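Local atomic coordinates of single-strand DNA-binding protein (PDB entry 3BTP), a protein that binds single-stranded but not double-stranded DNA without regard to sequence and mediates nuclear uptake of the transferred T-DNA strand during plant transformation by Agrobacterium. Residues 507-510 with 511-514; 367-370 with 371-375; 494-497 with 498-502; 421-424 with 425-429. All coordinates share one frame; numbering follows the deposited sequence.

Interaction 1. Residues 507-510 with 511-514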
loop_
_atom_site.group_PDB
_atom_site.type_symbol
_atom_site.label_atom_id
_atom_site.label_comp_id
_atom_site.label_asym_id
_atom_site.label_seq_id
_atom_site.Cartn_x
_atom_site.Cartn_y
_atom_site.Cartn_z
ATOM N N LYS A 507 -11.104 9.886 32.507
ATOM C CA LYS A 507 -9.735 9.441 32.737
ATOM C C LYS A 507 -9.425 8.097 31.960
ATOM O O LYS A 507 -10.258 7.162 31.927
ATOM C CB LYS A 507 -9.599 9.230 34.248
ATOM C CG LYS A 507 -8.179 9.309 34.821
ATOM C CD LYS A 507 -7.906 8.151 35.892
ATOM C CE LYS A 507 -8.037 6.700 35.276
ATOM N NZ LYS A 507 -7.184 5.631 35.934
ATOM N N LEU A 508 -8.245 8.026 31.338
ATOM C CA LEU A 508 -7.720 6.813 30.743
ATOM C C LEU A 508 -7.478 5.760 31.798
ATOM O O LEU A 508 -7.029 6.118 32.880
ATOM C CB LEU A 508 -6.379 7.119 30.105
ATOM C CG LEU A 508 -6.116 7.317 28.613
ATOM C CD1 LEU A 508 -7.229 7.934 27.835
ATOM C CD2 LEU A 508 -4.950 8.178 28.578
ATOM N N PRO A 509 -7.739 4.448 31.485
ATOM C CA PRO A 509 -7.286 3.407 32.397
ATOM C C PRO A 509 -5.753 3.487 32.497
ATOM O O PRO A 509 -5.088 3.964 31.560
ATOM C CB PRO A 509 -7.718 2.092 31.723
ATOM C CG PRO A 509 -8.712 2.491 30.611
ATOM C CD PRO A 509 -8.408 3.901 30.272
ATOM N N SER A 510 -5.213 3.048 33.627
ATOM C CA SER A 510 -3.783 3.177 33.925
ATOM C C SER A 510 -2.865 2.371 32.972
ATOM O O SER A 510 -1.810 2.874 32.545
ATOM C CB SER A 510 -3.498 2.931 35.424
ATOM O OG SER A 510 -4.194 1.793 35.925
ATOM N N ASP A 511 -3.299 1.182 32.560
ATOM C CA ASP A 511 -2.552 0.422 31.511
ATOM C C ASP A 511 -2.382 1.244 30.216
ATOM O O ASP A 511 -1.265 1.425 29.723
ATOM C CB ASP A 511 -3.123 -1.004 31.278
ATOM C CG ASP A 511 -4.562 -1.034 30.772
ATOM O OD1 ASP A 511 -5.096 -0.002 30.353
ATOM O OD2 ASP A 511 -5.180 -2.130 30.755
ATOM N N ALA A 512 -3.497 1.838 29.746
ATOM C CA ALA A 512 -3.493 2.739 28.600
ATOM C C ALA A 512 -2.612 3.959 28.827
ATOM O O ALA A 512 -1.852 4.412 27.934
ATOM C CB ALA A 512 -4.907 3.139 28.289
ATOM N N ALA A 513 -2.740 4.507 30.036
ATOM C CA ALA A 513 -2.071 5.752 30.410
ATOM C C ALA A 513 -0.554 5.593 30.393
ATOM O O ALA A 513 0.119 6.437 29.792
ATOM C CB ALA A 513 -2.564 6.261 31.774
ATOM N N GLN A 514 -0.021 4.502 30.963
ATOM C CA GLN A 514 1.427 4.263 30.872
ATOM C C GLN A 514 2.022 3.912 29.498
ATOM O O GLN A 514 3.209 4.174 29.274
ATOM C CB GLN A 514 1.977 3.364 31.991
ATOM C CG GLN A 514 1.698 1.863 31.968
ATOM C CD GLN A 514 1.997 1.204 33.370
ATOM O OE1 GLN A 514 2.177 1.905 34.388
ATOM N NE2 GLN A 514 2.006 -0.137 33.415
#
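S510, D511 and A513 carry most of this contact, which turns an extended approach into the first turn of helix 510-515. S510 works through its backbone: its carbonyl oxygen accepts from Q514 N, with Q514 N to S510 O at 2.9 Å and an almost straight N-H...O angle of 170°. The aliphatic part of Q514 follows the same carbonyl, Q514 CG lying 3.7 Å from S510 O. A513 takes the preceding carbonyl: A513 N donates to P509 O over 2.9 Å, in the carbonyl plane, and A513 CB lies 3.4 Å from that same P509 O. P509 CD packs on A512 in the first turn, 4.1 Å from A512 CB. D511 folds back over the start of the helix: chi1 of 62° sets CG between the backbone N and the carbonyl carbon, and D511 OD1 comes to 3.6 Å from P509 CB. The other carboxylate oxygen, OD2, forms salt bridges with R485 and R491, so the carboxylate is gripped by arginines from strands 480-485 and 491-492. L508 adds an apolar flank, its CB 4.3 Å from A513 CB. A512 sets the helix against strand 480-485, while the preceding L508 and P509 pack on helix 498-503. The backbone bonds from A513 N and Q514 N identify the first turn of an alpha-helix, with P509 in the N-cap position.

Interaction 2. Residues 367-370 with 371-375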
loop_
_atom_site.group_PDB
_atom_site.type_symbol
_atom_site.label_atom_id
_atom_site.label_comp_id
_atom_site.label_asym_id
_atom_site.label_seq_id
_atom_site.Cartn_x
_atom_site.Cartn_y
_atom_site.Cartn_z
ATOM N N ARG A 367 -2.869 -7.296 15.739
ATOM C CA ARG A 367 -2.615 -6.554 14.517
ATOM C C ARG A 367 -3.876 -6.644 13.721
ATOM O O ARG A 367 -4.176 -7.712 13.198
ATOM C CB ARG A 367 -1.400 -7.115 13.726
ATOM C CG ARG A 367 -1.164 -6.327 12.439
ATOM C CD ARG A 367 0.228 -6.435 11.882
ATOM N NE ARG A 367 0.389 -5.512 10.718
ATOM C CZ ARG A 367 1.422 -5.497 9.857
ATOM N NH1 ARG A 367 2.455 -6.317 10.014
ATOM N NH2 ARG A 367 1.484 -4.579 8.886
ATOM N N HIS A 368 -4.621 -5.530 13.649
ATOM C CA HIS A 368 -5.965 -5.515 13.089
ATOM C C HIS A 368 -5.930 -4.936 11.668
ATOM O O HIS A 368 -5.517 -3.805 11.475
ATOM C CB HIS A 368 -6.788 -4.577 14.008
ATOM C CG HIS A 368 -6.983 -5.114 15.391
ATOM N ND1 HIS A 368 -6.185 -4.759 16.459
ATOM C CD2 HIS A 368 -7.878 -6.003 15.874
ATOM C CE1 HIS A 368 -6.586 -5.391 17.540
ATOM N NE2 HIS A 368 -7.623 -6.140 17.218
ATOM N N VAL A 369 -6.368 -5.667 10.674
ATOM C CA VAL A 369 -6.157 -5.232 9.349
ATOM C C VAL A 369 -7.541 -4.928 8.859
ATOM O O VAL A 369 -8.504 -5.706 9.085
ATOM C CB VAL A 369 -5.394 -6.310 8.466
ATOM C CG1 VAL A 369 -5.453 -5.974 6.998
ATOM C CG2 VAL A 369 -3.881 -6.462 8.925
ATOM N N SER A 370 -7.657 -3.796 8.197
ATOM C CA SER A 370 -8.895 -3.403 7.536
ATOM C C SER A 370 -9.476 -4.538 6.679
ATOM O O SER A 370 -8.790 -5.099 5.837
ATOM C CB SER A 370 -8.574 -2.228 6.642
ATOM O OG SER A 370 -9.702 -1.886 5.893
ATOM N N VAL A 371 -10.745 -4.838 6.863
ATOM C CA VAL A 371 -11.429 -5.843 6.064
ATOM C C VAL A 371 -11.603 -5.516 4.563
ATOM O O VAL A 371 -11.432 -6.369 3.716
ATOM C CB VAL A 371 -12.843 -6.175 6.747
ATOM C CG1 VAL A 371 -13.767 -6.964 5.844
ATOM C CG2 VAL A 371 -12.651 -6.880 8.172
ATOM N N ASP A 372 -12.050 -4.303 4.274
ATOM C CA ASP A 372 -12.068 -3.732 2.964
ATOM C C ASP A 372 -10.745 -3.870 2.166
ATOM O O ASP A 372 -10.739 -4.352 1.022
ATOM C CB ASP A 372 -12.391 -2.254 3.127
ATOM C CG ASP A 372 -12.314 -1.499 1.810
ATOM O OD1 ASP A 372 -13.189 -1.757 0.961
ATOM O OD2 ASP A 372 -11.348 -0.677 1.620
ATOM N N TYR A 373 -9.643 -3.410 2.742
ATOM C CA TYR A 373 -8.307 -3.683 2.207
ATOM C C TYR A 373 -8.115 -5.174 1.819
ATOM O O TYR A 373 -7.744 -5.522 0.697
ATOM C CB TYR A 373 -7.219 -3.215 3.228
ATOM C CG TYR A 373 -5.819 -3.349 2.714
ATOM C CD1 TYR A 373 -5.229 -2.343 1.908
ATOM C CD2 TYR A 373 -5.095 -4.476 2.972
ATOM C CE1 TYR A 373 -3.913 -2.465 1.404
ATOM C CE2 TYR A 373 -3.799 -4.641 2.449
ATOM C CZ TYR A 373 -3.225 -3.652 1.668
ATOM O OH TYR A 373 -1.935 -3.886 1.237
ATOM N N LEU A 374 -8.336 -6.045 2.781
ATOM C CA LEU A 374 -8.194 -7.441 2.551
ATOM C C LEU A 374 -9.077 -8.003 1.430
ATOM O O LEU A 374 -8.575 -8.692 0.533
ATOM C CB LEU A 374 -8.388 -8.177 3.866
ATOM C CG LEU A 374 -7.905 -9.601 4.060
ATOM C CD1 LEU A 374 -6.350 -9.776 3.930
ATOM C CD2 LEU A 374 -8.442 -10.092 5.437
ATOM N N LEU A 375 -10.367 -7.730 1.475
ATOM C CA LEU A 375 -11.309 -8.246 0.514
ATOM C C LEU A 375 -11.157 -7.671 -0.906
ATOM O O LEU A 375 -11.438 -8.378 -1.888
ATOM C CB LEU A 375 -12.750 -7.991 0.981
ATOM C CG LEU A 375 -13.424 -9.110 1.800
ATOM C CD1 LEU A 375 -12.649 -9.600 3.072
ATOM C CD2 LEU A 375 -14.810 -8.680 2.168
HETATM O O HOH W 1 -12.855 -2.097 6.476
#
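Where S370 meets V371 to L374, strand 367-370 passes directly into helix 371-377. The short axes approach to 5.7 Å and their directions differ by 65°, which describes a sharp turn without a linker. One direct hydrogen bond spans the junction: L374 N donates to S370 O over 3.2 Å, nearly straight at 168°, with the donor somewhat tilted from the carbonyl plane. A water supplies the second polar link. It lies 3.2 Å from S370 OG and accepts from D372 N over the same distance, thereby satisfying an N-H of the first turn. S370 OG is placed on this side by chi1 of 175°, anti to the backbone N and beside the carbonyl carbon. S370 CB is in van der Waals contact with Y373 CB at 3.8 Å, and the apolar pair is V369 CG1 with Y373 CD2, an oblique approach at 4.3 Å. Y319 of helix 317-323 bonds the Y373 hydroxyl, and R325, just after that helix, bridges to D372. Another protein chain covers part of this region, packing on V369 and L374. The arrangement is a strand-to-helix junction leading out of the eight-stranded antiparallel barrel, with S370 in the N-cap position, its hydroxyl linked to D372 N through a water.

Interaction 3. Residues 494-497 with 498-502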
loop_
_atom_site.group_PDB
_atom_site.type_symbol
_atom_site.label_atom_id
_atom_site.label_comp_id
_atom_site.label_asym_id
_atom_site.label_seq_id
_atom_site.Cartn_x
_atom_site.Cartn_y
_atom_site.Cartn_z
ATOM N N THR A 494 -14.572 -3.119 24.142
ATOM C CA THR A 494 -14.579 -2.084 23.121
ATOM C C THR A 494 -13.286 -1.268 23.147
ATOM O O THR A 494 -12.524 -1.317 24.108
ATOM C CB THR A 494 -15.877 -1.217 23.177
ATOM O OG1 THR A 494 -15.881 -0.431 24.362
ATOM C CG2 THR A 494 -17.165 -2.101 23.131
ATOM N N TYR A 495 -13.048 -0.543 22.062
ATOM C CA TYR A 495 -12.027 0.429 21.983
ATOM C C TYR A 495 -12.695 1.742 21.585
ATOM O O TYR A 495 -13.450 1.778 20.619
ATOM C CB TYR A 495 -11.029 0.125 20.840
ATOM C CG TYR A 495 -10.049 -0.959 21.179
ATOM C CD1 TYR A 495 -8.911 -0.672 21.914
ATOM C CD2 TYR A 495 -10.314 -2.305 20.790
ATOM C CE1 TYR A 495 -7.993 -1.683 22.247
ATOM C CE2 TYR A 495 -9.432 -3.306 21.103
ATOM C CZ TYR A 495 -8.303 -2.996 21.869
ATOM O OH TYR A 495 -7.426 -4.001 22.176
ATOM N N THR A 496 -12.262 2.835 22.205
ATOM C CA THR A 496 -12.879 4.118 21.980
ATOM C C THR A 496 -11.739 5.108 21.759
ATOM O O THR A 496 -10.712 4.988 22.406
ATOM C CB THR A 496 -13.827 4.532 23.146
ATOM O OG1 THR A 496 -14.927 3.643 23.175
ATOM C CG2 THR A 496 -14.458 5.930 22.923
ATOM N N ASN A 497 -11.925 6.035 20.815
ATOM C CA ASN A 497 -10.922 7.099 20.423
ATOM C C ASN A 497 -10.532 7.932 21.666
ATOM O O ASN A 497 -11.403 8.240 22.481
ATOM C CB ASN A 497 -11.725 7.952 19.429
ATOM C CG ASN A 497 -10.983 9.091 18.743
ATOM O OD1 ASN A 497 -9.827 9.485 19.036
ATOM N ND2 ASN A 497 -11.718 9.690 17.791
ATOM N N VAL A 498 -9.248 8.313 21.815
ATOM C CA VAL A 498 -8.855 9.227 22.904
ATOM C C VAL A 498 -9.653 10.546 22.946
ATOM O O VAL A 498 -9.939 11.030 24.045
ATOM C CB VAL A 498 -7.295 9.509 23.053
ATOM C CG1 VAL A 498 -6.619 8.491 23.940
ATOM C CG2 VAL A 498 -6.594 9.623 21.783
ATOM N N VAL A 499 -10.064 11.082 21.794
ATOM C CA VAL A 499 -10.815 12.350 21.689
ATOM C C VAL A 499 -12.138 12.314 22.413
ATOM O O VAL A 499 -12.601 13.338 22.999
ATOM C CB VAL A 499 -11.059 12.789 20.189
ATOM C CG1 VAL A 499 -11.951 14.011 20.110
ATOM C CG2 VAL A 499 -9.709 13.114 19.478
ATOM N N GLU A 500 -12.763 11.141 22.394
ATOM C CA GLU A 500 -13.925 10.954 23.217
ATOM C C GLU A 500 -13.584 10.958 24.704
ATOM O O GLU A 500 -14.403 11.371 25.502
ATOM C CB GLU A 500 -14.690 9.674 22.832
ATOM C CG GLU A 500 -15.503 9.835 21.600
ATOM C CD GLU A 500 -16.660 10.805 21.859
ATOM O OE1 GLU A 500 -17.622 10.376 22.572
ATOM O OE2 GLU A 500 -16.577 11.986 21.393
ATOM N N TYR A 501 -12.394 10.472 25.085
ATOM C CA TYR A 501 -12.024 10.477 26.515
ATOM C C TYR A 501 -11.915 11.940 27.042
ATOM O O TYR A 501 -12.394 12.254 28.126
ATOM C CB TYR A 501 -10.737 9.696 26.794
ATOM C CG TYR A 501 -10.956 8.218 27.038
ATOM C CD1 TYR A 501 -11.247 7.356 25.990
ATOM C CD2 TYR A 501 -10.905 7.698 28.331
ATOM C CE1 TYR A 501 -11.448 6.013 26.204
ATOM C CE2 TYR A 501 -11.137 6.308 28.599
ATOM C CZ TYR A 501 -11.391 5.482 27.515
ATOM O OH TYR A 501 -11.556 4.144 27.735
ATOM N N GLU A 502 -11.312 12.782 26.239
ATOM C CA GLU A 502 -11.186 14.204 26.484
ATOM C C GLU A 502 -12.515 14.951 26.494
ATOM O O GLU A 502 -12.753 15.758 27.344
ATOM C CB GLU A 502 -10.298 14.780 25.392
ATOM C CG GLU A 502 -9.169 15.563 25.889
ATOM C CD GLU A 502 -8.258 16.011 24.718
ATOM O OE1 GLU A 502 -7.592 15.097 24.113
ATOM O OE2 GLU A 502 -8.242 17.242 24.404
#
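N497 supplies both acceptors that tie strand 494-497 to the opening turn of helix 498-503. Its side-chain OD1 receives V499 N over 3.2 Å at a straight N-H...O angle of 168°. On the acceptor side the donor stands 67° out of the amide plane, off the lone pairs. Chi1 of -176° puts CG anti to the backbone N and beside the carbonyl carbon, from where OD1 leans over the helix start; the side chains of N497 and V499 then run side by side, with N497 OD1 3.7 Å from V499 CG2. The backbone carbonyl of N497 takes a second, weak bond from E500 N, with E500 N to N497 O at 3.2 Å. The OD1 bond makes N497 an N-cap, an Asn side chain accepting an N-H of the first helical turn, at the point where a strand of the eight-stranded barrel gives way to a helix. T496 CG2 meets E500 CB at 3.8 Å, the two side chains crossing at a slant, and the Y501 ring turns its edge to the strand, Y501 CD1 lying 3.6 Å from N497 O in the ring plane. The outer polar ends find partners beyond the junction: T496 OG1 bonds to D484 and R405, and Y501 OH reaches the other carboxylate oxygen of D484. Strand 480-485 thus positions both the threonine and the tyrosine through one aspartate. E500, its chain bent at chi2, turns its carboxylate away from the strand and into a salt bridge with R503.

Interaction 4. Residues 421-424 with 425-429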
loop_
_atom_site.group_PDB
_atom_site.type_symbol
_atom_site.label_atom_id
_atom_site.label_comp_id
_atom_site.label_asym_id
_atom_site.label_seq_id
_atom_site.Cartn_x
_atom_site.Cartn_y
_atom_site.Cartn_z
ATOM N N THR A 421 -26.324 -3.372 9.510
ATOM C CA THR A 421 -26.688 -3.934 8.219
ATOM C C THR A 421 -26.058 -3.153 7.091
ATOM O O THR A 421 -25.571 -3.750 6.150
ATOM C CB THR A 421 -28.277 -4.090 7.992
ATOM O OG1 THR A 421 -28.850 -4.839 9.076
ATOM C CG2 THR A 421 -28.577 -4.896 6.642
ATOM N N GLN A 422 -26.054 -1.824 7.200
ATOM C CA GLN A 422 -25.347 -0.985 6.228
ATOM C C GLN A 422 -23.780 -1.170 6.179
ATOM O O GLN A 422 -23.155 -1.254 5.097
ATOM C CB GLN A 422 -25.687 0.467 6.546
ATOM C CG GLN A 422 -27.051 0.891 6.014
ATOM C CD GLN A 422 -27.654 1.982 6.877
ATOM O OE1 GLN A 422 -26.950 2.904 7.300
ATOM N NE2 GLN A 422 -28.951 1.856 7.188
ATOM N N LEU A 423 -23.169 -1.249 7.367
ATOM C CA LEU A 423 -21.732 -1.423 7.491
ATOM C C LEU A 423 -21.340 -2.772 6.893
ATOM O O LEU A 423 -20.355 -2.892 6.177
ATOM C CB LEU A 423 -21.323 -1.413 8.947
ATOM C CG LEU A 423 -19.836 -1.448 9.143
ATOM C CD1 LEU A 423 -19.495 -0.447 10.283
ATOM C CD2 LEU A 423 -19.358 -2.926 9.441
ATOM N N MET A 424 -22.114 -3.791 7.221
ATOM C CA MET A 424 -21.734 -5.149 6.826
ATOM C C MET A 424 -21.927 -5.344 5.325
ATOM O O MET A 424 -21.051 -5.887 4.705
ATOM C CB MET A 424 -22.436 -6.215 7.713
ATOM C CG MET A 424 -22.126 -6.040 9.231
ATOM S SD MET A 424 -20.484 -6.608 9.753
ATOM C CE MET A 424 -20.773 -8.351 9.755
ATOM N N ASP A 425 -22.990 -4.811 4.728
ATOM C CA ASP A 425 -23.157 -4.785 3.252
ATOM C C ASP A 425 -22.052 -3.957 2.566
ATOM O O ASP A 425 -21.468 -4.410 1.586
ATOM C CB ASP A 425 -24.621 -4.370 2.869
ATOM C CG ASP A 425 -24.791 -3.761 1.381
ATOM O OD1 ASP A 425 -23.851 -3.776 0.522
ATOM O OD2 ASP A 425 -25.931 -3.237 1.069
ATOM N N GLN A 426 -21.707 -2.787 3.103
ATOM C CA GLN A 426 -20.711 -1.931 2.481
ATOM C C GLN A 426 -19.369 -2.604 2.535
ATOM O O GLN A 426 -18.596 -2.521 1.609
ATOM C CB GLN A 426 -20.617 -0.580 3.212
ATOM C CG GLN A 426 -19.845 0.539 2.473
ATOM C CD GLN A 426 -20.025 1.941 3.150
ATOM O OE1 GLN A 426 -19.839 2.086 4.392
ATOM N NE2 GLN A 426 -20.387 2.976 2.327
ATOM N N VAL A 427 -19.066 -3.264 3.639
ATOM C CA VAL A 427 -17.740 -3.844 3.778
ATOM C C VAL A 427 -17.607 -5.259 3.164
ATOM O O VAL A 427 -16.495 -5.732 2.961
ATOM C CB VAL A 427 -17.244 -3.759 5.254
ATOM C CG1 VAL A 427 -17.642 -5.031 6.066
ATOM C CG2 VAL A 427 -15.755 -3.493 5.261
ATOM N N GLY A 428 -18.726 -5.919 2.880
ATOM C CA GLY A 428 -18.705 -7.268 2.295
ATOM C C GLY A 428 -18.660 -8.441 3.265
ATOM O O GLY A 428 -18.235 -9.530 2.918
ATOM N N LEU A 429 -19.147 -8.232 4.481
ATOM C CA LEU A 429 -19.229 -9.297 5.459
ATOM C C LEU A 429 -20.669 -9.786 5.569
ATOM O O LEU A 429 -21.630 -8.987 5.350
ATOM C CB LEU A 429 -18.656 -8.855 6.825
ATOM C CG LEU A 429 -17.118 -8.683 6.898
ATOM C CD1 LEU A 429 -16.759 -8.128 8.205
ATOM C CD2 LEU A 429 -16.314 -9.975 6.682
#
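M424 and L429 close the end of helix 417-427. The methionine methyl sits against the leucine, M424 CE to L429 CB being 3.6 Å, while M424 SD is 4.1 Å from the same L429 CB. Bends at chi2 (-76°) and chi3 (-76°) curl the thioether back so that its terminal carbon can reach this position. Also between the segments, L423 CD2 touches V427 CG1 at 4.3 Å. Backbone bonds set these pairs: V427 N donates to L423 O over 2.9 Å, following the regular bonds of D425 N to T421 O and Q426 N to Q422 O. After them the pattern changes. M424 O takes L429 N at 3.0 Å, and G428 N makes a weak bond to M424 O as well. G428 has a positive phi of 89°, readily adopted by glycine. Farther out, L423 and M424 pack on V398 of strand 396-399, V427 and L429 lean on V371, and K388 donates to the carbonyl of G428. With L429 N bonded to M424 O and a weak G428 N to D425 O bond inside it, this is a Schellman motif with glycine at C-prime.

Overall arrangement
Along the chain the order is interaction 2, interaction 4, interaction 3, interaction 1. Interactions 2 and 3 are both strand-to-helix exits from the eight-stranded antiparallel barrel, with centres 21 Å apart and nearest atoms about 5 Å apart, without touching. Interaction 4 ends helix 417-427 and packs against interaction 2 (centres 13 Å apart), where L375 CD2 is 3.5 Å from V427 O. Interactions 3 and 1, 12 Å between centres, also touch, through the loop leading into helix 510-515 (K507 O to Y501 CE2, 3.5 Å). Interactions 1 and 4 stand farthest apart, 33 Å between centres. The four sites therefore form two touching pairs of helix ends around one barrel.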